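Local coordinates for protein polyketide synthase (Lyngbya majuscula 19L, PDB 3QIT) that catalyses, as the thioesterase domain closing curacin A biosynthesis, thioester cleavage coupled to the decarboxylation that leaves a terminal alkene, at residues L79-Q84 against A106-A111; V126-P131 against E225-I230; V263-S266 against N270-I273. All blocks are in the same frame, centred on the assembly; numbering follows the deposited sequence. Where two conformers were deposited one is given.

Interaction 1: residues L79-Q84 against A106-A111; sequences LTFLAQ and AMLATA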
loop_
_atom_site.group_PDB
_atom_site.type_symbol
_atom_site.label_atom_id
_atom_site.label_comp_id
_atom_site.label_asym_id
_atom_site.label_seq_id
_atom_site.Cartn_x
_atom_site.Cartn_y
_atom_site.Cartn_z
ATOM N N LEU B 79 0.855 1.531 -6.276
ATOM C CA LEU B 79 2.257 1.902 -5.956
ATOM C C LEU B 79 3.188 0.671 -5.960
ATOM O O LEU B 79 4.287 0.709 -6.508
ATOM C CB LEU B 79 2.372 2.642 -4.617
ATOM C CG LEU B 79 3.793 3.114 -4.250
ATOM C CD1 LEU B 79 4.306 4.211 -5.197
ATOM C CD2 LEU B 79 3.875 3.600 -2.803
ATOM N N THR B 80 2.748 -0.417 -5.322
ATOM C CA THR B 80 3.472 -1.682 -5.403
ATOM C C THR B 80 3.695 -2.132 -6.844
ATOM O O THR B 80 4.821 -2.465 -7.219
ATOM C CB THR B 80 2.755 -2.787 -4.615
ATOM O OG1 THR B 80 2.828 -2.478 -3.214
ATOM C CG2 THR B 80 3.386 -4.156 -4.898
ATOM N N PHE B 81 2.640 -2.141 -7.670
ATOM C CA PHE B 81 2.859 -2.502 -9.085
ATOM C C PHE B 81 3.808 -1.544 -9.794
ATOM O O PHE B 81 4.608 -1.966 -10.654
ATOM C CB PHE B 81 1.533 -2.589 -9.860
ATOM C CG PHE B 81 0.613 -3.698 -9.377
ATOM C CD1 PHE B 81 1.106 -4.983 -9.126
ATOM C CD2 PHE B 81 -0.755 -3.476 -9.234
ATOM C CE1 PHE B 81 0.276 -6.010 -8.704
ATOM C CE2 PHE B 81 -1.608 -4.503 -8.796
ATOM C CZ PHE B 81 -1.094 -5.780 -8.536
ATOM N N LEU B 82 3.712 -0.253 -9.484
ATOM C CA LEU B 82 4.617 0.716 -10.102
ATOM C C LEU B 82 6.063 0.460 -9.698
ATOM O O LEU B 82 6.961 0.516 -10.527
ATOM C CB LEU B 82 4.210 2.138 -9.742
ATOM C CG LEU B 82 3.006 2.629 -10.524
ATOM C CD1 LEU B 82 2.593 4.008 -10.018
ATOM C CD2 LEU B 82 3.299 2.648 -12.020
ATOM N N ALA B 83 6.286 0.164 -8.418
ATOM C CA ALA B 83 7.633 -0.133 -7.951
ATOM C C ALA B 83 8.176 -1.394 -8.629
ATOM O O ALA B 83 9.379 -1.505 -8.891
ATOM C CB ALA B 83 7.654 -0.289 -6.389
ATOM N N GLN B 84 7.303 -2.384 -8.822
ATOM C CA GLN B 84 7.661 -3.625 -9.483
ATOM C C GLN B 84 8.094 -3.331 -10.921
ATOM O O GLN B 84 9.108 -3.860 -11.373
ATOM C CB GLN B 84 6.450 -4.597 -9.498
ATOM C CG GLN B 84 6.767 -5.955 -10.116
ATOM C CD GLN B 84 5.518 -6.812 -10.399
ATOM O OE1 GLN B 84 4.389 -6.492 -9.985
ATOM N NE2 GLN B 84 5.737 -7.919 -11.100
ATOM N N ALA B 106 -1.982 -0.104 -19.105
ATOM C CA ALA B 106 -1.782 1.183 -19.768
ATOM C C ALA B 106 -1.714 2.307 -18.740
ATOM O O ALA B 106 -0.896 3.217 -18.861
ATOM C CB ALA B 106 -2.912 1.444 -20.772
ATOM N N MET B 107 -2.567 2.236 -17.710
ATOM C CA MET B 107 -2.518 3.204 -16.601
ATOM C C MET B 107 -1.140 3.122 -15.934
ATOM O O MET B 107 -0.497 4.132 -15.735
ATOM C CB MET B 107 -3.622 2.926 -15.554
ATOM C CG MET B 107 -3.609 3.900 -14.378
ATOM S SD MET B 107 -2.395 3.491 -13.088
ATOM C CE MET B 107 -3.052 1.970 -12.384
ATOM N N LEU B 108 -0.680 1.908 -15.633
ATOM C CA LEU B 108 0.650 1.749 -15.016
ATOM C C LEU B 108 1.774 2.261 -15.911
ATOM O O LEU B 108 2.730 2.883 -15.430
ATOM C CB LEU B 108 0.922 0.303 -14.575
ATOM C CG LEU B 108 0.009 -0.147 -13.418
ATOM C CD1 LEU B 108 -0.002 -1.701 -13.344
ATOM C CD2 LEU B 108 0.457 0.447 -12.090
ATOM N N ALA B 109 1.637 1.998 -17.203
ATOM C CA ALA B 109 2.598 2.469 -18.186
ATOM C C ALA B 109 2.654 3.986 -18.195
ATOM O O ALA B 109 3.744 4.549 -18.269
ATOM C CB ALA B 109 2.257 1.931 -19.565
ATOM N N THR B 110 1.504 4.658 -18.112
ATOM C CA THR B 110 1.523 6.137 -18.085
ATOM C C THR B 110 2.256 6.666 -16.851
ATOM O O THR B 110 2.977 7.669 -16.912
ATOM C CB THR B 110 0.119 6.822 -18.166
ATOM O OG1 THR B 110 -0.669 6.522 -17.005
ATOM C CG2 THR B 110 -0.628 6.408 -19.414
ATOM N N ALA B 111 2.062 6.006 -15.726
ATOM C CA ALA B 111 2.695 6.461 -14.509
ATOM C C ALA B 111 4.199 6.274 -14.583
ATOM O O ALA B 111 4.967 7.197 -14.277
ATOM C CB ALA B 111 2.092 5.768 -13.300
#
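Leu82 and Leu108 meet where helix 78-91 crosses helix 104-115, the two short axes passing 10.0 Å apart at a signed crossing angle of -65°. The side chains, all buried, meet by apolar contact alone, with one methyl also resting against a backbone carbonyl. Leu82 and Leu108 share most of the contact about equally. In the one of its two deposited conformers considered here, Leu82 lays its branch slantwise against that of Leu108, their CD2 methyls 3.6 Å apart. The same CD2 of Leu82 lies 3.6 Å from Ala111 CB, one helical turn past Leu108, and 3.5 Å from Leu108 O, so it sits between a leucine side chain and the small alanine. In Leu82 the first torsion (chi1 -77°) sets CG opposite the carbonyl carbon, which brings the forked end closer to the second helix than its CB direction would suggest. Phe81 meets Leu108 chiefly through CB, 3.9 Å from Leu108 CD1; its ring leads away, and the side chain also touches Leu213.

No hydrogen bond crosses between the segments; their polar side chains bond within the helices or to residues around them. Leu108 touches residues of the probable nucleophile elbow at Gly101, Ser103 and Gly105; the elbow helix thus packs against the helix that precedes strand 97-102, which leads into the elbow, an arrangement characteristic of the alpha/beta hydrolase fold.

Interaction 2: residues V126-P131 against E225-I230; sequences VELPLP and EMLKSI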
loop_
_atom_site.group_PDB
_atom_site.type_symbol
_atom_site.label_atom_id
_atom_site.label_comp_id
_atom_site.label_asym_id
_atom_site.label_seq_id
_atom_site.Cartn_x
_atom_site.Cartn_y
_atom_site.Cartn_z
ATOM N N VAL B 126 -2.763 1.004 -24.855
ATOM C CA VAL B 126 -3.852 0.262 -25.489
ATOM C C VAL B 126 -5.021 0.221 -24.536
ATOM O O VAL B 126 -4.898 -0.310 -23.424
ATOM C CB VAL B 126 -3.428 -1.175 -25.859
ATOM C CG1 VAL B 126 -4.545 -1.896 -26.631
ATOM C CG2 VAL B 126 -2.172 -1.127 -26.727
ATOM N N GLU B 127 -6.125 0.845 -24.951
ATOM C CA GLU B 127 -7.358 0.896 -24.146
ATOM C C GLU B 127 -7.127 1.494 -22.763
ATOM O O GLU B 127 -7.396 0.872 -21.716
ATOM C CB GLU B 127 -8.007 -0.486 -24.091
ATOM C CG GLU B 127 -8.656 -0.857 -25.442
ATOM C CD GLU B 127 -10.031 -0.248 -25.592
ATOM O OE1 GLU B 127 -10.885 -0.542 -24.712
ATOM O OE2 GLU B 127 -10.266 0.528 -26.559
ATOM N N LEU B 128 -6.638 2.727 -22.769
ATOM C CA LEU B 128 -6.367 3.468 -21.550
ATOM C C LEU B 128 -7.677 3.858 -20.892
ATOM O O LEU B 128 -8.514 4.476 -21.523
ATOM C CB LEU B 128 -5.557 4.733 -21.886
ATOM C CG LEU B 128 -5.212 5.598 -20.674
ATOM C CD1 LEU B 128 -4.060 4.969 -19.857
ATOM C CD2 LEU B 128 -4.880 7.026 -21.137
ATOM N N PRO B 129 -7.867 3.465 -19.615
ATOM C CA PRO B 129 -9.099 3.909 -18.933
ATOM C C PRO B 129 -8.950 5.308 -18.336
ATOM O O PRO B 129 -7.846 5.849 -18.264
ATOM C CB PRO B 129 -9.296 2.854 -17.833
ATOM C CG PRO B 129 -7.960 2.156 -17.669
ATOM C CD PRO B 129 -7.040 2.556 -18.803
ATOM N N LEU B 130 -10.066 5.908 -17.940
ATOM C CA LEU B 130 -10.014 7.121 -17.147
ATOM C C LEU B 130 -10.814 6.815 -15.888
ATOM O O LEU B 130 -11.844 6.131 -15.974
ATOM C CB LEU B 130 -10.652 8.294 -17.888
ATOM C CG LEU B 130 -9.864 9.074 -18.940
ATOM C CD1 LEU B 130 -10.676 10.310 -19.377
ATOM C CD2 LEU B 130 -8.492 9.486 -18.417
ATOM N N PRO B 131 -10.334 7.293 -14.729
ATOM C CA PRO B 131 -11.119 7.207 -13.492
ATOM C C PRO B 131 -12.437 7.956 -13.622
ATOM O O PRO B 131 -12.491 9.035 -14.235
ATOM C CB PRO B 131 -10.226 7.907 -12.462
ATOM C CG PRO B 131 -8.854 7.841 -13.017
ATOM C CD PRO B 131 -9.025 7.935 -14.501
ATOM N N GLU B 225 -3.936 15.444 -14.952
ATOM C CA GLU B 225 -2.733 16.255 -14.826
ATOM C C GLU B 225 -1.488 15.417 -15.107
ATOM O O GLU B 225 -0.540 15.908 -15.719
ATOM C CB GLU B 225 -2.648 16.952 -13.463
ATOM C CG GLU B 225 -3.655 18.093 -13.281
ATOM C CD GLU B 225 -3.370 19.320 -14.156
ATOM O OE1 GLU B 225 -4.279 20.172 -14.296
ATOM O OE2 GLU B 225 -2.244 19.448 -14.698
ATOM N N MET B 226 -1.502 14.159 -14.669
ATOM C CA MET B 226 -0.428 13.221 -14.993
ATOM C C MET B 226 -0.327 13.056 -16.508
ATOM O O MET B 226 0.763 13.205 -17.079
ATOM C CB MET B 226 -0.657 11.865 -14.310
ATOM C CG MET B 226 0.056 10.677 -14.977
ATOM S SD MET B 226 0.071 9.186 -13.970
ATOM C CE MET B 226 1.316 9.646 -12.773
ATOM N N LEU B 227 -1.464 12.766 -17.146
ATOM C CA LEU B 227 -1.515 12.562 -18.601
ATOM C C LEU B 227 -1.012 13.798 -19.358
ATOM O O LEU B 227 -0.250 13.679 -20.333
ATOM C CB LEU B 227 -2.929 12.195 -19.065
ATOM C CG LEU B 227 -3.579 10.886 -18.572
ATOM C CD1 LEU B 227 -4.928 10.685 -19.206
ATOM C CD2 LEU B 227 -2.699 9.663 -18.798
ATOM N N LYS B 228 -1.399 14.973 -18.870
ATOM C CA LYS B 228 -0.997 16.234 -19.483
ATOM C C LYS B 228 0.525 16.415 -19.455
ATOM O O LYS B 228 1.091 17.005 -20.377
ATOM C CB LYS B 228 -1.704 17.409 -18.788
ATOM C CG LYS B 228 -1.722 18.697 -19.592
ATOM C CD LYS B 228 -2.430 19.827 -18.849
ATOM C CE LYS B 228 -2.465 21.101 -19.699
ATOM N NZ LYS B 228 -2.913 22.307 -18.933
ATOM N N SER B 229 1.165 15.878 -18.413
ATOM C CA SER B 229 2.601 16.063 -18.147
ATOM C C SER B 229 3.527 15.167 -18.978
ATOM O O SER B 229 4.740 15.431 -19.074
ATOM C CB SER B 229 2.896 15.834 -16.659
ATOM O OG SER B 229 2.982 14.446 -16.344
ATOM N N ILE B 230 2.960 14.114 -19.566
ATOM C CA ILE B 230 3.704 13.105 -20.325
ATOM C C ILE B 230 4.490 13.798 -21.455
ATOM O O ILE B 230 3.866 14.390 -22.337
ATOM C CB ILE B 230 2.736 12.011 -20.916
ATOM C CG1 ILE B 230 1.938 11.274 -19.815
ATOM C CG2 ILE B 230 3.508 11.016 -21.787
ATOM C CD1 ILE B 230 0.635 10.498 -20.309
#
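Leu227 of helix 220-229 points into the pair Leu128 and Leu130, which lie in the loop following strand 120-126 of the alpha/beta hydrolase sheet. The two loop leucines reach it with different conformations. In Leu128, CG is anti to the backbone N (chi1 180°), which stretches the side chain out from the loop; it meets Leu227 end to end, CD2 of Leu128 standing 4.1 Å from both CD1 and CD2 of Leu227. Leu130 starts with its CB turned across the contact, but with CG anti to the carbonyl carbon (chi1 -82°) its branch swings inward and slants over the Leu227 fork, bringing Leu130 CD2 to 3.8 Å from Leu227 CD1. That one methyl of Leu227 is therefore shared by both partners, and no hydrogen bond crosses between the segments.

Leu128 is buried, and its side chain also rests on Ala106 and Thr110 of helix 104-115, whereas the partly exposed Leu130 leans on Gln252 and Gln253 of helix 247-256. Just before the leucines, Glu127 OE1 is hydrogen-bonded to His269 ND1, geometry consistent with the acid of a Ser-His-Glu triad, so this apolar packing adjoins the probable catalytic site. The hydroxyl of Ser229 folds back onto the preceding turn, OG donating to Met226 O at 2.6 Å with a C=O...donor angle of 132°.

Interaction 3: residues V263-S266 against N270-I273; sequences VFLS and NLHI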
loop_
_atom_site.group_PDB
_atom_site.type_symbol
_atom_site.label_atom_id
_atom_site.label_comp_id
_atom_site.label_asym_id
_atom_site.label_seq_id
_atom_site.Cartn_x
_atom_site.Cartn_y
_atom_site.Cartn_z
ATOM N N VAL B 263 -5.068 6.023 -32.645
ATOM C CA VAL B 263 -5.403 5.022 -33.649
ATOM C C VAL B 263 -6.540 4.110 -33.208
ATOM O O VAL B 263 -6.658 3.741 -32.019
ATOM C CB VAL B 263 -4.142 4.258 -34.157
ATOM C CG1 VAL B 263 -3.613 3.326 -33.127
ATOM C CG2 VAL B 263 -4.420 3.515 -35.491
ATOM N N PHE B 264 -7.394 3.768 -34.166
ATOM C CA PHE B 264 -8.464 2.818 -33.902
ATOM C C PHE B 264 -8.219 1.529 -34.655
ATOM O O PHE B 264 -8.133 1.523 -35.885
ATOM C CB PHE B 264 -9.827 3.436 -34.256
ATOM C CG PHE B 264 -10.185 4.609 -33.389
ATOM C CD1 PHE B 264 -9.688 5.891 -33.669
ATOM C CD2 PHE B 264 -10.977 4.432 -32.260
ATOM C CE1 PHE B 264 -10.007 6.979 -32.845
ATOM C CE2 PHE B 264 -11.306 5.512 -31.433
ATOM C CZ PHE B 264 -10.819 6.787 -31.725
ATOM N N LEU B 265 -8.118 0.442 -33.903
ATOM C CA LEU B 265 -7.904 -0.878 -34.467
ATOM C C LEU B 265 -9.237 -1.598 -34.504
ATOM O O LEU B 265 -10.171 -1.234 -33.779
ATOM C CB LEU B 265 -6.908 -1.670 -33.615
ATOM C CG LEU B 265 -5.446 -1.195 -33.555
ATOM C CD1 LEU B 265 -4.543 -2.256 -32.876
ATOM C CD2 LEU B 265 -4.932 -0.828 -34.951
ATOM N N SER B 266 -9.327 -2.615 -35.347
ATOM C CA SER B 266 -10.560 -3.362 -35.486
ATOM C C SER B 266 -10.665 -4.375 -34.353
ATOM O O SER B 266 -9.990 -5.399 -34.360
ATOM C CB SER B 266 -10.624 -4.056 -36.845
ATOM O OG SER B 266 -11.806 -4.828 -36.947
ATOM N N ASN B 270 -10.219 -6.007 -25.852
ATOM C CA ASN B 270 -9.099 -6.934 -25.734
ATOM C C ASN B 270 -8.270 -7.028 -27.004
ATOM O O ASN B 270 -8.149 -8.086 -27.627
ATOM C CB ASN B 270 -9.631 -8.282 -25.266
ATOM C CG ASN B 270 -10.114 -8.216 -23.842
ATOM O OD1 ASN B 270 -9.361 -7.818 -22.941
ATOM N ND2 ASN B 270 -11.370 -8.569 -23.628
ATOM N N LEU B 271 -7.684 -5.895 -27.369
ATOM C CA LEU B 271 -6.966 -5.762 -28.641
ATOM C C LEU B 271 -5.714 -6.627 -28.738
ATOM O O LEU B 271 -5.296 -7.014 -29.832
ATOM C CB LEU B 271 -6.610 -4.295 -28.895
ATOM C CG LEU B 271 -7.744 -3.329 -29.253
ATOM C CD1 LEU B 271 -7.186 -1.913 -29.417
ATOM C CD2 LEU B 271 -8.496 -3.752 -30.516
ATOM N N HIS B 272 -5.108 -6.949 -27.599
ATOM C CA HIS B 272 -3.955 -7.838 -27.594
ATOM C C HIS B 272 -4.305 -9.232 -28.109
ATOM O O HIS B 272 -3.416 -9.985 -28.523
ATOM C CB HIS B 272 -3.315 -7.897 -26.189
ATOM C CG HIS B 272 -4.243 -8.370 -25.118
ATOM N ND1 HIS B 272 -5.485 -7.805 -24.906
ATOM C CD2 HIS B 272 -4.107 -9.340 -24.183
ATOM C CE1 HIS B 272 -6.075 -8.415 -23.893
ATOM N NE2 HIS B 272 -5.257 -9.349 -23.439
ATOM N N ILE B 273 -5.605 -9.553 -28.138
ATOM C CA ILE B 273 -6.064 -10.822 -28.693
ATOM C C ILE B 273 -6.789 -10.568 -30.028
ATOM O O ILE B 273 -6.497 -11.239 -31.035
ATOM C CB ILE B 273 -7.016 -11.561 -27.717
ATOM C CG1 ILE B 273 -6.379 -11.663 -26.321
ATOM C CG2 ILE B 273 -7.418 -12.934 -28.273
ATOM C CD1 ILE B 273 -5.013 -12.309 -26.294
#
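Ile273 N donates to Asn270 O at 3.0 Å, a bond in the first turn of helix 271-274, within which Leu271 faces Leu265 at the end of strand 261-265. Asn270 occupies the N-cap position, although its side chain makes no capping bond. Across the contact the touch is slight and apolar: Leu271 CD2 approaches Leu265 CB at 4.1 Å, and the same methyl lies 4.4 Å from Ser266 O. Leu271 extends toward the strand with CG anti to the carbonyl carbon (chi1 -71°), which presents CD2 to Leu265.

Leu265 also touches Val237 of the neighbouring strand 234-239 and Leu279 of helix 276-284, and Leu271 shares the contact with Val237. The three residues linking the segments include His269, the probable triad histidine, which the Leu271 side chain touches. The buried His272 bonds through NE2 to Glu37 OE1. With no hydrogen bond between the segments and only dispersive contact at their meeting point, Leu265 and Leu271 come together by hydrophobic packing across the ends of the loop that carries His269.

How the interactions relate
The three contacts follow one another along the chain in the order 1, 2, 3, all within one alpha/beta hydrolase fold. Interactions 1 and 2 have centres 12 Å apart and touch directly, sharing helix 104-115 as a neighbour, and both also reach the second subunit. Interaction 3 lies at strand 261-265, one of the two outermost strands of the sheet within the chain, its centre about 18 Å from that of interaction 2, which it meets where Val126 CG1 touches Leu271 CD1. Interactions 1 and 3 do not touch. Together the contacts lie around the elements that carry Ser103, Glu127 and His269, the probable triad.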